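Local coordinates for putative Acyl-CoA binding protein (ACBP) (Oryza sativa Japonica Group, PDB 5H3G) that binds medium- and long-chain acyl-CoA esters with high affinity, binds phosphatidic acid and phosphatidylcholine in vitro, and may play a role in phospholipid biosynthesis, at residues Met4-Asp9 against Ala74-Ile79; Leu30-Leu35 against Thr80-Leu85; Asp43-Arg48 against Asp61-Val66. All blocks are in the same frame, centred on the assembly; numbering follows the deposited sequence. Where two conformers were deposited one is given.

Contact 1. Residues Met4-Asp9 against Ala74-Ile79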
ATOM      1  N   MET A   4       7.833 -16.183  -7.904  1.00 27.71           N
ATOM      2  CA  MET A   4       6.870 -16.083  -8.999  1.00 28.98           C
ATOM      3  C   MET A   4       5.438 -16.003  -8.480  1.00 26.51           C
ATOM      4  O   MET A   4       4.676 -15.110  -8.869  1.00 23.14           O
ATOM      5  CB  MET A   4       7.043 -17.275  -9.945  1.00 36.44           C
ATOM      6  CG  MET A   4       6.219 -17.199 -11.220  1.00 45.64           C
ATOM      7  SD  MET A   4       6.515 -18.617 -12.302  1.00 50.32           S
ATOM      8  CE  MET A   4       5.886 -19.958 -11.288  1.00 52.23           C
ATOM      9  N   GLY A   5       5.057 -16.924  -7.593  1.00 23.64           N
ATOM     10  CA  GLY A   5       3.690 -16.936  -7.098  1.00 21.13           C
ATOM     11  C   GLY A   5       3.332 -15.662  -6.361  1.00 22.61           C
ATOM     12  O   GLY A   5       2.221 -15.145  -6.499  1.00 21.95           O
ATOM     13  N   LEU A   6       4.276 -15.126  -5.589  1.00 21.13           N
ATOM     14  CA  LEU A   6       4.029 -13.870  -4.889  1.00 26.37           C
ATOM     15  C   LEU A   6       3.883 -12.700  -5.855  1.00 24.47           C
ATOM     16  O   LEU A   6       3.012 -11.845  -5.665  1.00 18.40           O
ATOM     17  CB  LEU A   6       5.153 -13.591  -3.905  1.00 26.17           C
ATOM     18  CG  LEU A   6       4.946 -12.273  -3.175  1.00 24.22           C
ATOM     19  CD1 LEU A   6       3.740 -12.412  -2.272  1.00 24.39           C
ATOM     20  CD2 LEU A   6       6.175 -11.878  -2.411  1.00 25.97           C
ATOM     21  N   GLN A   7       4.750 -12.618  -6.870  1.00 18.35           N
ATOM     22  CA  GLN A   7       4.644 -11.536  -7.844  0.51 19.35           C
ATOM     23  C   GLN A   7       3.303 -11.585  -8.564  1.00 20.41           C
ATOM     24  O   GLN A   7       2.678 -10.543  -8.807  1.00 19.82           O
ATOM     25  CB  GLN A   7       5.797 -11.616  -8.847  0.51 21.63           C
ATOM     26  CG  GLN A   7       5.771 -10.522  -9.907  0.51 26.23           C
ATOM     27  CD  GLN A   7       6.411  -9.231  -9.434  0.51 30.35           C
ATOM     28  OE1 GLN A   7       7.453  -9.247  -8.778  0.51 32.58           O
ATOM     29  NE2 GLN A   7       5.794  -8.101  -9.772  0.51 29.73           N
ATOM     30  N   GLU A   8       2.843 -12.792  -8.909  1.00 18.40           N
ATOM     31  CA  GLU A   8       1.537 -12.944  -9.541  1.00 19.37           C
ATOM     32  C   GLU A   8       0.431 -12.470  -8.608  1.00 18.43           C
ATOM     33  O   GLU A   8      -0.443 -11.694  -9.008  1.00 22.06           O
ATOM     34  CB  GLU A   8       1.315 -14.406  -9.941  1.00 20.71           C
ATOM     35  CG  GLU A   8       2.309 -14.922 -10.979  1.00 31.31           C
ATOM     36  CD  GLU A   8       2.181 -16.420 -11.254  1.00 44.28           C
ATOM     37  OE1 GLU A   8       1.498 -17.127 -10.481  1.00 47.87           O
ATOM     38  OE2 GLU A   8       2.771 -16.891 -12.252  1.00 49.07           O
ATOM     39  N   ASP A   9       0.460 -12.941  -7.355  1.00 18.07           N
ATOM     40  CA  ASP A   9      -0.502 -12.500  -6.349  1.00 20.90           C
ATOM     41  C   ASP A   9      -0.495 -10.988  -6.214  1.00 17.39           C
ATOM     42  O   ASP A   9      -1.552 -10.365  -6.090  1.00 17.51           O
ATOM     43  CB  ASP A   9      -0.174 -13.116  -4.986  1.00 22.28           C
ATOM     44  CG  ASP A   9      -0.573 -14.572  -4.877  1.00 31.16           C
ATOM     45  OD1 ASP A   9      -1.266 -15.087  -5.772  1.00 30.01           O
ATOM     46  OD2 ASP A   9      -0.178 -15.197  -3.871  1.00 35.75           O
ATOM     47  N   ALA A  74       7.284  -6.555   1.382  1.00 21.24           N
ATOM     48  CA  ALA A  74       6.312  -5.480   1.193  1.00 21.42           C
ATOM     49  C   ALA A  74       5.189  -5.913   0.266  1.00 16.93           C
ATOM     50  O   ALA A  74       4.027  -5.550   0.494  1.00 16.22           O
ATOM     51  CB  ALA A  74       7.003  -4.227   0.657  1.00 20.46           C
ATOM     52  N   MET A  75       5.511  -6.675  -0.786  1.00 17.06           N
ATOM     53  CA  MET A  75       4.469  -7.300  -1.598  1.00 17.77           C
ATOM     54  C   MET A  75       3.564  -8.146  -0.729  1.00 18.07           C
ATOM     55  O   MET A  75       2.335  -8.110  -0.865  1.00 15.43           O
ATOM     56  CB  MET A  75       5.075  -8.184  -2.691  1.00 24.76           C
ATOM     57  CG  MET A  75       5.529  -7.476  -3.942  1.00 25.93           C
ATOM     58  SD  MET A  75       6.009  -8.630  -5.253  1.00 23.00           S
ATOM     59  CE  MET A  75       6.235  -7.448  -6.568  1.00 34.68           C
ATOM     60  N   SER A  76       4.181  -8.921   0.166  1.00 21.10           N
ATOM     61  CA  SER A  76       3.464  -9.738   1.130  1.00 18.28           C
ATOM     62  C   SER A  76       2.474  -8.914   1.938  1.00 16.30           C
ATOM     63  O   SER A  76       1.284  -9.247   2.024  1.00 15.78           O
ATOM     64  CB  SER A  76       4.483 -10.395   2.078  1.00 18.98           C
ATOM     65  OG  SER A  76       5.484 -11.047   1.344  1.00 27.39           O
ATOM     66  N   ASP A  77       2.970  -7.868   2.584  1.00 16.50           N
ATOM     67  CA  ASP A  77       2.115  -7.068   3.447  1.00 17.07           C
ATOM     68  C   ASP A  77       1.027  -6.391   2.643  1.00 15.16           C
ATOM     69  O   ASP A  77      -0.129  -6.365   3.065  1.00 14.67           O
ATOM     70  CB  ASP A  77       2.935  -6.028   4.183  1.00 16.60           C
ATOM     71  CG  ASP A  77       3.862  -6.639   5.173  1.00 28.63           C
ATOM     72  OD1 ASP A  77       3.485  -7.684   5.732  1.00 23.63           O
ATOM     73  OD2 ASP A  77       4.961  -6.089   5.365  1.00 30.15           O
ATOM     74  N   TYR A  78       1.389  -5.820   1.489  1.00 14.96           N
ATOM     75  CA  TYR A  78       0.393  -5.171   0.637  1.00 14.13           C
ATOM     76  C   TYR A  78      -0.757  -6.124   0.347  1.00 13.60           C
ATOM     77  O   TYR A  78      -1.933  -5.771   0.499  1.00 12.97           O
ATOM     78  CB  TYR A  78       1.055  -4.685  -0.665  1.00 14.19           C
ATOM     79  CG  TYR A  78       0.049  -4.103  -1.636  1.00 13.42           C
ATOM     80  CD1 TYR A  78      -0.320  -2.770  -1.553  1.00 13.16           C
ATOM     81  CD2 TYR A  78      -0.567  -4.906  -2.590  1.00 13.04           C
ATOM     82  CE1 TYR A  78      -1.271  -2.230  -2.437  1.00 12.51           C
ATOM     83  CE2 TYR A  78      -1.519  -4.382  -3.468  1.00 12.64           C
ATOM     84  CZ  TYR A  78      -1.864  -3.048  -3.372  1.00 12.11           C
ATOM     85  OH  TYR A  78      -2.824  -2.528  -4.230  1.00 12.22           O
ATOM     86  N   ILE A  79      -0.425  -7.355  -0.045  1.00 13.93           N
ATOM     87  CA  ILE A  79      -1.442  -8.355  -0.353  1.00 14.30           C
ATOM     88  C   ILE A  79      -2.324  -8.614   0.863  1.00 13.50           C
ATOM     89  O   ILE A  79      -3.553  -8.654   0.750  1.00 14.17           O
ATOM     90  CB  ILE A  79      -0.787  -9.651  -0.861  1.00 15.62           C
ATOM     91  CG1 ILE A  79      -0.220  -9.427  -2.267  1.00 16.15           C
ATOM     92  CG2 ILE A  79      -1.799 -10.783  -0.900  1.00 18.94           C
ATOM     93  CD1 ILE A  79       0.841 -10.442  -2.649  1.00 22.28           C
TER
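Met75 and Ile79, one turn apart on helix 71-92, receive the side chains of Leu6, Gln7 and Asp9 from the first turns of helix 4-17. The two segments run in the same general direction, with 43° between their axes and a closest approach of 9.8 Å. Met75 spans most of the gap. Its CB lies 3.9 Å from Leu6 CD2, with Leu6 CG just beyond. CG of Met75 stands beside its own backbone N, anti to the carbonyl carbon (chi1 -82°), and from there the chain is extended, anti at both chi2 and chi3, toward the N-terminal helix. Met75 SD comes 4.1 Å from Gln7 CA. The terminal CE reaches the amide of Gln7, where Gln7 OE1 is only 3.1 Å from Met75 CE; Gln7 was modelled in two conformers, so the closeness of this pair is doubtful. The amide's polar partner lies on its own helix: Gln7 NE2 is hydrogen-bonded to Glu11 OE2. Leu6 divides its branches between the neighbours: Leu6 CD2 also sits 3.9 Å from Ser76 OG, while Leu6 CD1 meets Ile79 CD1 at 3.5 Å. That same Ile79 methyl is backed by the methylene of Asp9, with Asp9 CB 3.7 Å from Ile79 CD1. No hydrogen bond links the segments, and the contact is apolar branches with a polar fringe. Phe10 and Ala39 also touch Met75, and Phe10 meets the ring of Tyr78, a residue inferred by similarity to bind acyl-CoA. Such pairing of the first and last helices in the same general direction belongs to the up-down-down-up four-helix bundle of the acyl-CoA-binding protein family.

Contact 2. Residues Leu30-Leu35 against Thr80-Leu85; sequences LILYGL and TKVKQL
Leu32 reaches across to three residues of helix 71-92, Lys81, Val82 and Leu85, and carries the close-packed part of this contact. Its two methyls straddle Val82 CG2, which lies 3.7 Å from Leu32 CD2, the valine crossing the leucine at about a right angle. CD2 of Leu32 also sits against the root of Lys81, 3.7 Å from Lys81 CB. CD1 of Leu32 also reaches Leu85, and the two side chains meet tip to tip with Leu32 CD1 3.8 Å from Leu85 CD1. An alanine here would lose CG and both methyls, and would probably leave a gap facing Lys81 CB, Val82 CG2 and Leu85 CD1. Lys81 bends at chi2 (-65°), and its chain passes across Leu35 and Ile31 instead of running straight out. The buried Leu35 meets it from within, Leu35 CD1 packing on Lys81 CG at 3.8 Å. The solvent side is the edge formed by the exposed Ile31 and the amino end of Lys81, where Ile31 CG2 lies 3.6 Å from Lys81 NZ. Ile31 was modelled in two conformers, so the closeness of this pair is tentative and the isoleucine is probably mobile. No hydrogen bond crosses between the segments, whose axes approach to 10.4 Å and run nearly antiparallel at 153°, a pairing that belongs to the four-helix acyl-CoA-binding fold. Tyr33, Gly34 and Leu35 are acyl-CoA-binding residues by similarity. Helix 4-17 covers another side of Val82 through Tyr13 and Ala17, Leu20 touches Leu85, and Leu35 turns inward onto Tyr78 and Val66. On the far side of helix 26-41, Leu30 and Tyr33 lean on helix 57-64, which places helix 26-41 between the short helix and the long C-terminal one.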
ATOM      1  N   LEU A  30      -3.597   5.286   2.809  1.00 12.06           N
ATOM      2  CA  LEU A  30      -2.200   5.628   3.075  1.00 11.58           C
ATOM      3  C   LEU A  30      -1.375   4.383   3.372  1.00 13.75           C
ATOM      4  O   LEU A  30      -0.226   4.277   2.928  1.00 12.82           O
ATOM      5  CB  LEU A  30      -2.114   6.623   4.234  1.00 12.30           C
ATOM      6  CG  LEU A  30      -2.517   8.063   3.928  1.00 13.78           C
ATOM      7  CD1 LEU A  30      -2.714   8.841   5.214  1.00 17.27           C
ATOM      8  CD2 LEU A  30      -1.434   8.716   3.040  1.00 15.03           C
ATOM      9  N   ILE A  31      -1.946   3.439   4.124  1.00 12.92           N
ATOM     10  CA  ILE A  31      -1.242   2.191   4.403  0.55 11.25           C
ATOM     11  C   ILE A  31      -0.940   1.452   3.106  1.00 14.95           C
ATOM     12  O   ILE A  31       0.179   0.971   2.890  1.00 14.28           O
ATOM     13  CB  ILE A  31      -2.058   1.327   5.379  0.55 14.30           C
ATOM     14  CG1 ILE A  31      -1.999   1.934   6.783  0.55 12.56           C
ATOM     15  CG2 ILE A  31      -1.548  -0.113   5.381  0.55 15.73           C
ATOM     16  CD1 ILE A  31      -3.079   1.443   7.697  0.55 12.60           C
ATOM     17  N   LEU A  32      -1.928   1.368   2.212  1.00 10.40           N
ATOM     18  CA  LEU A  32      -1.707   0.701   0.934  1.00 11.11           C
ATOM     19  C   LEU A  32      -0.678   1.446   0.098  1.00 10.58           C
ATOM     20  O   LEU A  32       0.169   0.821  -0.556  1.00 11.93           O
ATOM     21  CB  LEU A  32      -3.021   0.577   0.153  1.00 10.01           C
ATOM     22  CG  LEU A  32      -4.092  -0.324   0.768  1.00 11.40           C
ATOM     23  CD1 LEU A  32      -5.233  -0.540  -0.206  1.00 12.34           C
ATOM     24  CD2 LEU A  32      -3.446  -1.642   1.177  1.00 14.90           C
ATOM     25  N   TYR A  33      -0.746   2.778   0.092  1.00 10.42           N
ATOM     26  CA  TYR A  33       0.221   3.560  -0.670  1.00 11.29           C
ATOM     27  C   TYR A  33       1.638   3.233  -0.225  1.00 11.44           C
ATOM     28  O   TYR A  33       2.506   2.928  -1.050  1.00 12.40           O
ATOM     29  CB  TYR A  33      -0.074   5.064  -0.531  1.00 11.08           C
ATOM     30  CG  TYR A  33       1.007   5.947  -1.145  1.00 11.56           C
ATOM     31  CD1 TYR A  33       0.981   6.285  -2.495  1.00 17.44           C
ATOM     32  CD2 TYR A  33       2.072   6.414  -0.373  1.00 11.96           C
ATOM     33  CE1 TYR A  33       1.988   7.082  -3.057  1.00 15.79           C
ATOM     34  CE2 TYR A  33       3.083   7.190  -0.926  1.00 12.53           C
ATOM     35  CZ  TYR A  33       3.028   7.525  -2.257  1.00 16.69           C
ATOM     36  OH  TYR A  33       4.037   8.313  -2.779  1.00 18.69           O
ATOM     37  N   GLY A  34       1.890   3.274   1.081  1.00 13.46           N
ATOM     38  CA  GLY A  34       3.255   3.066   1.542  1.00 14.68           C
ATOM     39  C   GLY A  34       3.791   1.700   1.165  1.00 13.74           C
ATOM     40  O   GLY A  34       4.938   1.570   0.724  1.00 13.41           O
ATOM     41  N   LEU A  35       2.970   0.662   1.332  1.00 12.17           N
ATOM     42  CA  LEU A  35       3.408  -0.684   0.994  1.00 13.48           C
ATOM     43  C   LEU A  35       3.574  -0.848  -0.508  1.00 13.24           C
ATOM     44  O   LEU A  35       4.481  -1.549  -0.961  1.00 13.06           O
ATOM     45  CB  LEU A  35       2.425  -1.717   1.535  1.00 11.91           C
ATOM     46  CG  LEU A  35       2.467  -1.880   3.047  1.00 13.14           C
ATOM     47  CD1 LEU A  35       1.253  -2.683   3.489  1.00 14.79           C
ATOM     48  CD2 LEU A  35       3.759  -2.584   3.372  1.00 14.14           C
ATOM     49  N   THR A  80      -1.719  -8.786   2.046  1.00 14.16           N
ATOM     50  CA  THR A  80      -2.541  -9.085   3.218  0.52 14.24           C
ATOM     51  C   THR A  80      -3.437  -7.908   3.577  1.00 13.63           C
ATOM     52  O   THR A  80      -4.595  -8.105   3.965  1.00 14.87           O
ATOM     53  CB  THR A  80      -1.685  -9.508   4.420  0.52 15.19           C
ATOM     54  OG1 THR A  80      -0.846  -8.433   4.875  0.52 15.42           O
ATOM     55  CG2 THR A  80      -0.828 -10.705   4.061  0.52 15.86           C
ATOM     56  N   LYS A  81      -2.943  -6.677   3.431  1.00 13.80           N
ATOM     57  CA  LYS A  81      -3.786  -5.520   3.738  1.00 12.98           C
ATOM     58  C   LYS A  81      -4.928  -5.381   2.741  1.00 14.29           C
ATOM     59  O   LYS A  81      -6.067  -5.083   3.132  1.00 13.83           O
ATOM     60  CB  LYS A  81      -2.946  -4.237   3.751  1.00 13.19           C
ATOM     61  CG  LYS A  81      -1.920  -4.185   4.882  1.00 21.73           C
ATOM     62  CD  LYS A  81      -2.597  -4.153   6.241  1.00 26.99           C
ATOM     63  CE  LYS A  81      -1.579  -4.108   7.365  1.00 37.02           C
ATOM     64  NZ  LYS A  81      -0.478  -3.163   7.058  1.00 41.58           N
ATOM     65  N   VAL A  82      -4.647  -5.585   1.450  1.00 11.89           N
ATOM     66  CA  VAL A  82      -5.699  -5.500   0.434  1.00 11.24           C
ATOM     67  C   VAL A  82      -6.736  -6.588   0.656  1.00 11.29           C
ATOM     68  O   VAL A  82      -7.943  -6.324   0.611  1.00 12.66           O
ATOM     69  CB  VAL A  82      -5.110  -5.570  -0.986  1.00 11.91           C
ATOM     70  CG1 VAL A  82      -6.234  -5.710  -2.006  1.00 12.77           C
ATOM     71  CG2 VAL A  82      -4.312  -4.315  -1.288  1.00 13.80           C
ATOM     72  N   LYS A  83      -6.287  -7.816   0.939  1.00 11.85           N
ATOM     73  CA  LYS A  83      -7.205  -8.918   1.206  0.53 12.42           C
ATOM     74  C   LYS A  83      -8.151  -8.583   2.350  1.00 12.44           C
ATOM     75  O   LYS A  83      -9.363  -8.808   2.268  1.00 14.21           O
ATOM     76  CB  LYS A  83      -6.407 -10.180   1.529  0.53 13.64           C
ATOM     77  CG  LYS A  83      -7.251 -11.338   1.949  0.53 15.42           C
ATOM     78  CD  LYS A  83      -8.257 -11.668   0.866  0.53 12.89           C
ATOM     79  CE  LYS A  83      -8.941 -12.983   1.171  0.53 13.54           C
ATOM     80  NZ  LYS A  83      -9.980 -13.303   0.155  0.53 19.33           N
ATOM     81  N   GLN A  84      -7.599  -8.046   3.442  1.00 12.61           N
ATOM     82  CA  GLN A  84      -8.429  -7.668   4.582  1.00 12.87           C
ATOM     83  C   GLN A  84      -9.455  -6.613   4.183  1.00 13.89           C
ATOM     84  O   GLN A  84     -10.645  -6.730   4.504  1.00 12.88           O
ATOM     85  CB  GLN A  84      -7.548  -7.165   5.720  1.00 14.90           C
ATOM     86  CG  GLN A  84      -8.328  -6.762   6.948  1.00 20.93           C
ATOM     87  CD  GLN A  84      -7.434  -6.224   8.044  1.00 35.58           C
ATOM     88  OE1 GLN A  84      -6.255  -5.932   7.815  1.00 37.64           O
ATOM     89  NE2 GLN A  84      -7.988  -6.089   9.241  1.00 40.46           N
ATOM     90  N   LEU A  85      -9.012  -5.582   3.462  1.00 11.63           N
ATOM     91  CA  LEU A  85      -9.929  -4.527   3.042  1.00 13.87           C
ATOM     92  C   LEU A  85     -11.004  -5.058   2.098  1.00 14.19           C
ATOM     93  O   LEU A  85     -12.166  -4.634   2.168  1.00 13.22           O
ATOM     94  CB  LEU A  85      -9.139  -3.394   2.377  1.00 10.65           C
ATOM     95  CG  LEU A  85      -8.399  -2.525   3.394  1.00 11.05           C
ATOM     96  CD1 LEU A  85      -7.328  -1.717   2.714  1.00 10.92           C
ATOM     97  CD2 LEU A  85      -9.368  -1.601   4.107  1.00 14.86           C
TER

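Contact 3. Residues Asp43-Arg48 against Asp61-Val66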
ATOM      1  N   ASP A  43      13.078   1.489  -0.763  1.00 18.56           N
ATOM      2  CA  ASP A  43      13.126   2.487   0.297  1.00 19.94           C
ATOM      3  C   ASP A  43      12.865   3.881  -0.248  1.00 19.22           C
ATOM      4  O   ASP A  43      13.358   4.247  -1.320  1.00 23.20           O
ATOM      5  CB  ASP A  43      14.495   2.497   0.984  1.00 20.14           C
ATOM      6  CG  ASP A  43      14.710   1.315   1.916  1.00 24.50           C
ATOM      7  OD1 ASP A  43      13.750   0.578   2.204  1.00 20.82           O
ATOM      8  OD2 ASP A  43      15.867   1.128   2.370  1.00 25.67           O
ATOM      9  N   VAL A  44      12.137   4.680   0.533  1.00 17.97           N
ATOM     10  CA  VAL A  44      11.924   6.072   0.161  1.00 18.17           C
ATOM     11  C   VAL A  44      13.264   6.775   0.048  1.00 26.39           C
ATOM     12  O   VAL A  44      14.132   6.651   0.920  1.00 24.43           O
ATOM     13  CB  VAL A  44      10.983   6.769   1.158  1.00 20.97           C
ATOM     14  CG1 VAL A  44      11.553   6.743   2.570  1.00 20.11           C
ATOM     15  CG2 VAL A  44      10.710   8.196   0.711  1.00 21.62           C
ATOM     16  N   ASN A  45      13.439   7.508  -1.050  1.00 29.03           N
ATOM     17  CA  ASN A  45      14.704   8.114  -1.443  1.00 37.90           C
ATOM     18  C   ASN A  45      14.598   9.634  -1.511  1.00 37.73           C
ATOM     19  O   ASN A  45      15.214  10.266  -2.371  1.00 39.70           O
ATOM     20  CB  ASN A  45      15.159   7.558  -2.792  1.00 44.20           C
ATOM     21  CG  ASN A  45      14.148   7.825  -3.904  1.00 46.14           C
ATOM     22  OD1 ASN A  45      12.936   7.716  -3.702  1.00 41.14           O
ATOM     23  ND2 ASN A  45      14.647   8.196  -5.081  1.00 51.21           N
ATOM     24  N   THR A  46      13.807  10.231  -0.625  1.00 34.67           N
ATOM     25  CA  THR A  46      13.674  11.678  -0.542  1.00 38.54           C
ATOM     26  C   THR A  46      13.577  12.087   0.919  1.00 37.49           C
ATOM     27  O   THR A  46      13.375  11.256   1.809  1.00 33.24           O
ATOM     28  CB  THR A  46      12.454  12.194  -1.318  1.00 35.12           C
ATOM     29  OG1 THR A  46      11.303  11.395  -1.013  1.00 30.81           O
ATOM     30  CG2 THR A  46      12.709  12.154  -2.805  1.00 40.10           C
ATOM     31  N   ALA A  47      13.742  13.382   1.162  1.00 33.50           N
ATOM     32  CA  ALA A  47      13.613  13.910   2.509  1.00 31.34           C
ATOM     33  C   ALA A  47      12.150  14.179   2.824  1.00 23.12           C
ATOM     34  O   ALA A  47      11.339  14.438   1.932  1.00 25.93           O
ATOM     35  CB  ALA A  47      14.428  15.194   2.670  1.00 37.21           C
ATOM     36  N   ARG A  48      11.822  14.109   4.106  1.00 25.91           N
ATOM     37  CA  ARG A  48      10.445  14.279   4.540  1.00 23.66           C
ATOM     38  C   ARG A  48       9.918  15.639   4.097  1.00 28.67           C
ATOM     39  O   ARG A  48      10.580  16.660   4.330  1.00 31.21           O
ATOM     40  CB  ARG A  48      10.350  14.157   6.054  1.00 25.50           C
ATOM     41  CG  ARG A  48       8.928  14.171   6.564  1.00 22.94           C
ATOM     42  CD  ARG A  48       8.908  14.158   8.073  1.00 25.10           C
ATOM     43  NE  ARG A  48       7.596  13.797   8.583  1.00 21.11           N
ATOM     44  CZ  ARG A  48       7.200  13.996   9.833  1.00 22.76           C
ATOM     45  NH1 ARG A  48       8.024  14.565  10.704  1.00 26.61           N
ATOM     46  NH2 ARG A  48       5.982  13.637  10.209  1.00 24.12           N
ATOM     47  N   ASP A  61       5.247   9.909   4.763  1.00 13.54           N
ATOM     48  CA  ASP A  61       5.354   9.263   6.069  1.00 14.39           C
ATOM     49  C   ASP A  61       4.920   7.804   6.010  1.00 13.11           C
ATOM     50  O   ASP A  61       5.520   6.940   6.659  1.00 14.15           O
ATOM     51  CB  ASP A  61       4.518  10.018   7.103  1.00 16.36           C
ATOM     52  CG  ASP A  61       5.186  11.299   7.586  1.00 18.07           C
ATOM     53  OD1 ASP A  61       6.390  11.513   7.325  1.00 19.24           O
ATOM     54  OD2 ASP A  61       4.499  12.102   8.248  1.00 18.64           O
ATOM     55  N   ALA A  62       3.868   7.503   5.239  1.00 12.45           N
ATOM     56  CA  ALA A  62       3.420   6.120   5.150  1.00 12.11           C
ATOM     57  C   ALA A  62       4.482   5.251   4.494  1.00 12.41           C
ATOM     58  O   ALA A  62       4.657   4.083   4.855  1.00 15.63           O
ATOM     59  CB  ALA A  62       2.105   6.046   4.367  1.00 12.79           C
ATOM     60  N   TRP A  63       5.195   5.805   3.517  1.00 12.73           N
ATOM     61  CA  TRP A  63       6.237   5.058   2.827  1.00 13.20           C
ATOM     62  C   TRP A  63       7.464   4.908   3.723  1.00 15.55           C
ATOM     63  O   TRP A  63       8.025   3.814   3.853  1.00 15.43           O
ATOM     64  CB  TRP A  63       6.560   5.789   1.521  1.00 13.57           C
ATOM     65  CG  TRP A  63       7.528   5.160   0.595  1.00 14.21           C
ATOM     66  CD1 TRP A  63       8.091   3.921   0.678  1.00 17.72           C
ATOM     67  CD2 TRP A  63       8.042   5.760  -0.597  1.00 15.42           C
ATOM     68  NE1 TRP A  63       8.944   3.721  -0.390  1.00 16.01           N
ATOM     69  CE2 TRP A  63       8.926   4.837  -1.185  1.00 16.43           C
ATOM     70  CE3 TRP A  63       7.839   6.992  -1.221  1.00 15.75           C
ATOM     71  CZ2 TRP A  63       9.609   5.115  -2.370  1.00 16.54           C
ATOM     72  CZ3 TRP A  63       8.524   7.267  -2.390  1.00 18.85           C
ATOM     73  CH2 TRP A  63       9.393   6.333  -2.950  1.00 17.63           C
ATOM     74  N   LYS A  64       7.868   5.996   4.374  1.00 15.50           N
ATOM     75  CA  LYS A  64       8.974   5.943   5.331  1.00 18.84           C
ATOM     76  C   LYS A  64       8.739   4.878   6.399  1.00 19.87           C
ATOM     77  O   LYS A  64       9.682   4.201   6.843  1.00 20.15           O
ATOM     78  CB  LYS A  64       9.151   7.324   5.964  1.00 16.73           C
ATOM     79  CG  LYS A  64      10.237   7.429   7.031  1.00 17.14           C
ATOM     80  CD  LYS A  64      11.609   7.105   6.493  1.00 20.27           C
ATOM     81  CE  LYS A  64      12.682   7.384   7.547  1.00 25.77           C
ATOM     82  NZ  LYS A  64      14.070   7.215   7.015  1.00 30.64           N
ATOM     83  N   ALA A  65       7.480   4.692   6.799  1.00 19.72           N
ATOM     84  CA  ALA A  65       7.165   3.791   7.899  1.00 18.14           C
ATOM     85  C   ALA A  65       7.466   2.332   7.584  1.00 22.00           C
ATOM     86  O   ALA A  65       7.633   1.535   8.517  1.00 19.75           O
ATOM     87  CB  ALA A  65       5.697   3.938   8.297  1.00 15.77           C
ATOM     88  N   VAL A  66       7.534   1.949   6.315  1.00 14.64           N
ATOM     89  CA  VAL A  66       7.810   0.565   5.957  1.00 16.45           C
ATOM     90  C   VAL A  66       9.207   0.423   5.359  1.00 17.10           C
ATOM     91  O   VAL A  66       9.510  -0.578   4.711  1.00 17.22           O
ATOM     92  CB  VAL A  66       6.724   0.002   5.025  1.00 13.60           C
ATOM     93  CG1 VAL A  66       5.421  -0.158   5.789  1.00 15.18           C
ATOM     94  CG2 VAL A  66       6.507   0.950   3.825  1.00 15.22           C
TER
HETATM   95  O   HOH W   1      10.686   3.443   2.765  1.00 17.05           O
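Val44 and Lys64 bring the two backbones to 6.0 Å between CA atoms, widening to 7.3 Å between those of Arg48 and Asp61. Residues 43-48 form an irregular loop, laid against the C-terminal part of helix 57-64. A water bridges the backbones, accepting from Val44 N at 2.9 Å and donating to Trp63 O. Val44 N is also close to Trp63 NE1, but both are donors; the indole N-H is spent on Gly42 O. Val44 covers one face of the indole, its CB above the five-membered ring, 3.6 Å from the ring centroid, in a CH-pi contact. Of its methyls, CG2 lies against the six-membered ring, 3.7 Å from Trp63 CE3, while CG1, set between the backbone N and carbonyl carbon, turns to Lys64. In the four-helix acyl-CoA-binding fold this is the long connection between helices 26-41 and 57-64, folded back on the helix that follows it. Trp63 also touches Lys37, an acyl-CoA-binding residue by similarity, as well as Gln38 and Val41. At the other end Arg48, extended from CG to NE, grips Asp61 side-on with two nitrogens. Arg48 NH2 to Asp61 OD2 is 2.9 Å and nearly straight (166°), with the oxygen in the guanidinium plane but met on its syn side out of the carboxylate plane. Arg48 NE to Asp61 OD1, also 2.9 Å, takes the oxygen's syn lone pair but is more bent at 139°, with OD1 tilted out of the guanidinium plane; the two planes lie 43° apart. A like charge, Arg57, lies near Arg48 NH1, probably offset by Asp61.

From the N terminus, helix 4-17 supplies the first half of contact 1 and helix 26-41 the first half of contact 2, both left open. The loop after helix 26-41 then starts contact 3, which closes within helix 57-64 and so nests inside both larger loops. Helix 71-92 next closes contact 1 with residues 74-79 and, directly afterwards, contact 2 with residues 80-85, so these two cross. The C-terminal helix thereby joins the first two helices. Leu35 of contact 2 packs against Asp77 and Tyr78 of contact 1, while Gly34 and Leu35 touch Val66 of contact 3; contacts 1 and 3 do not touch.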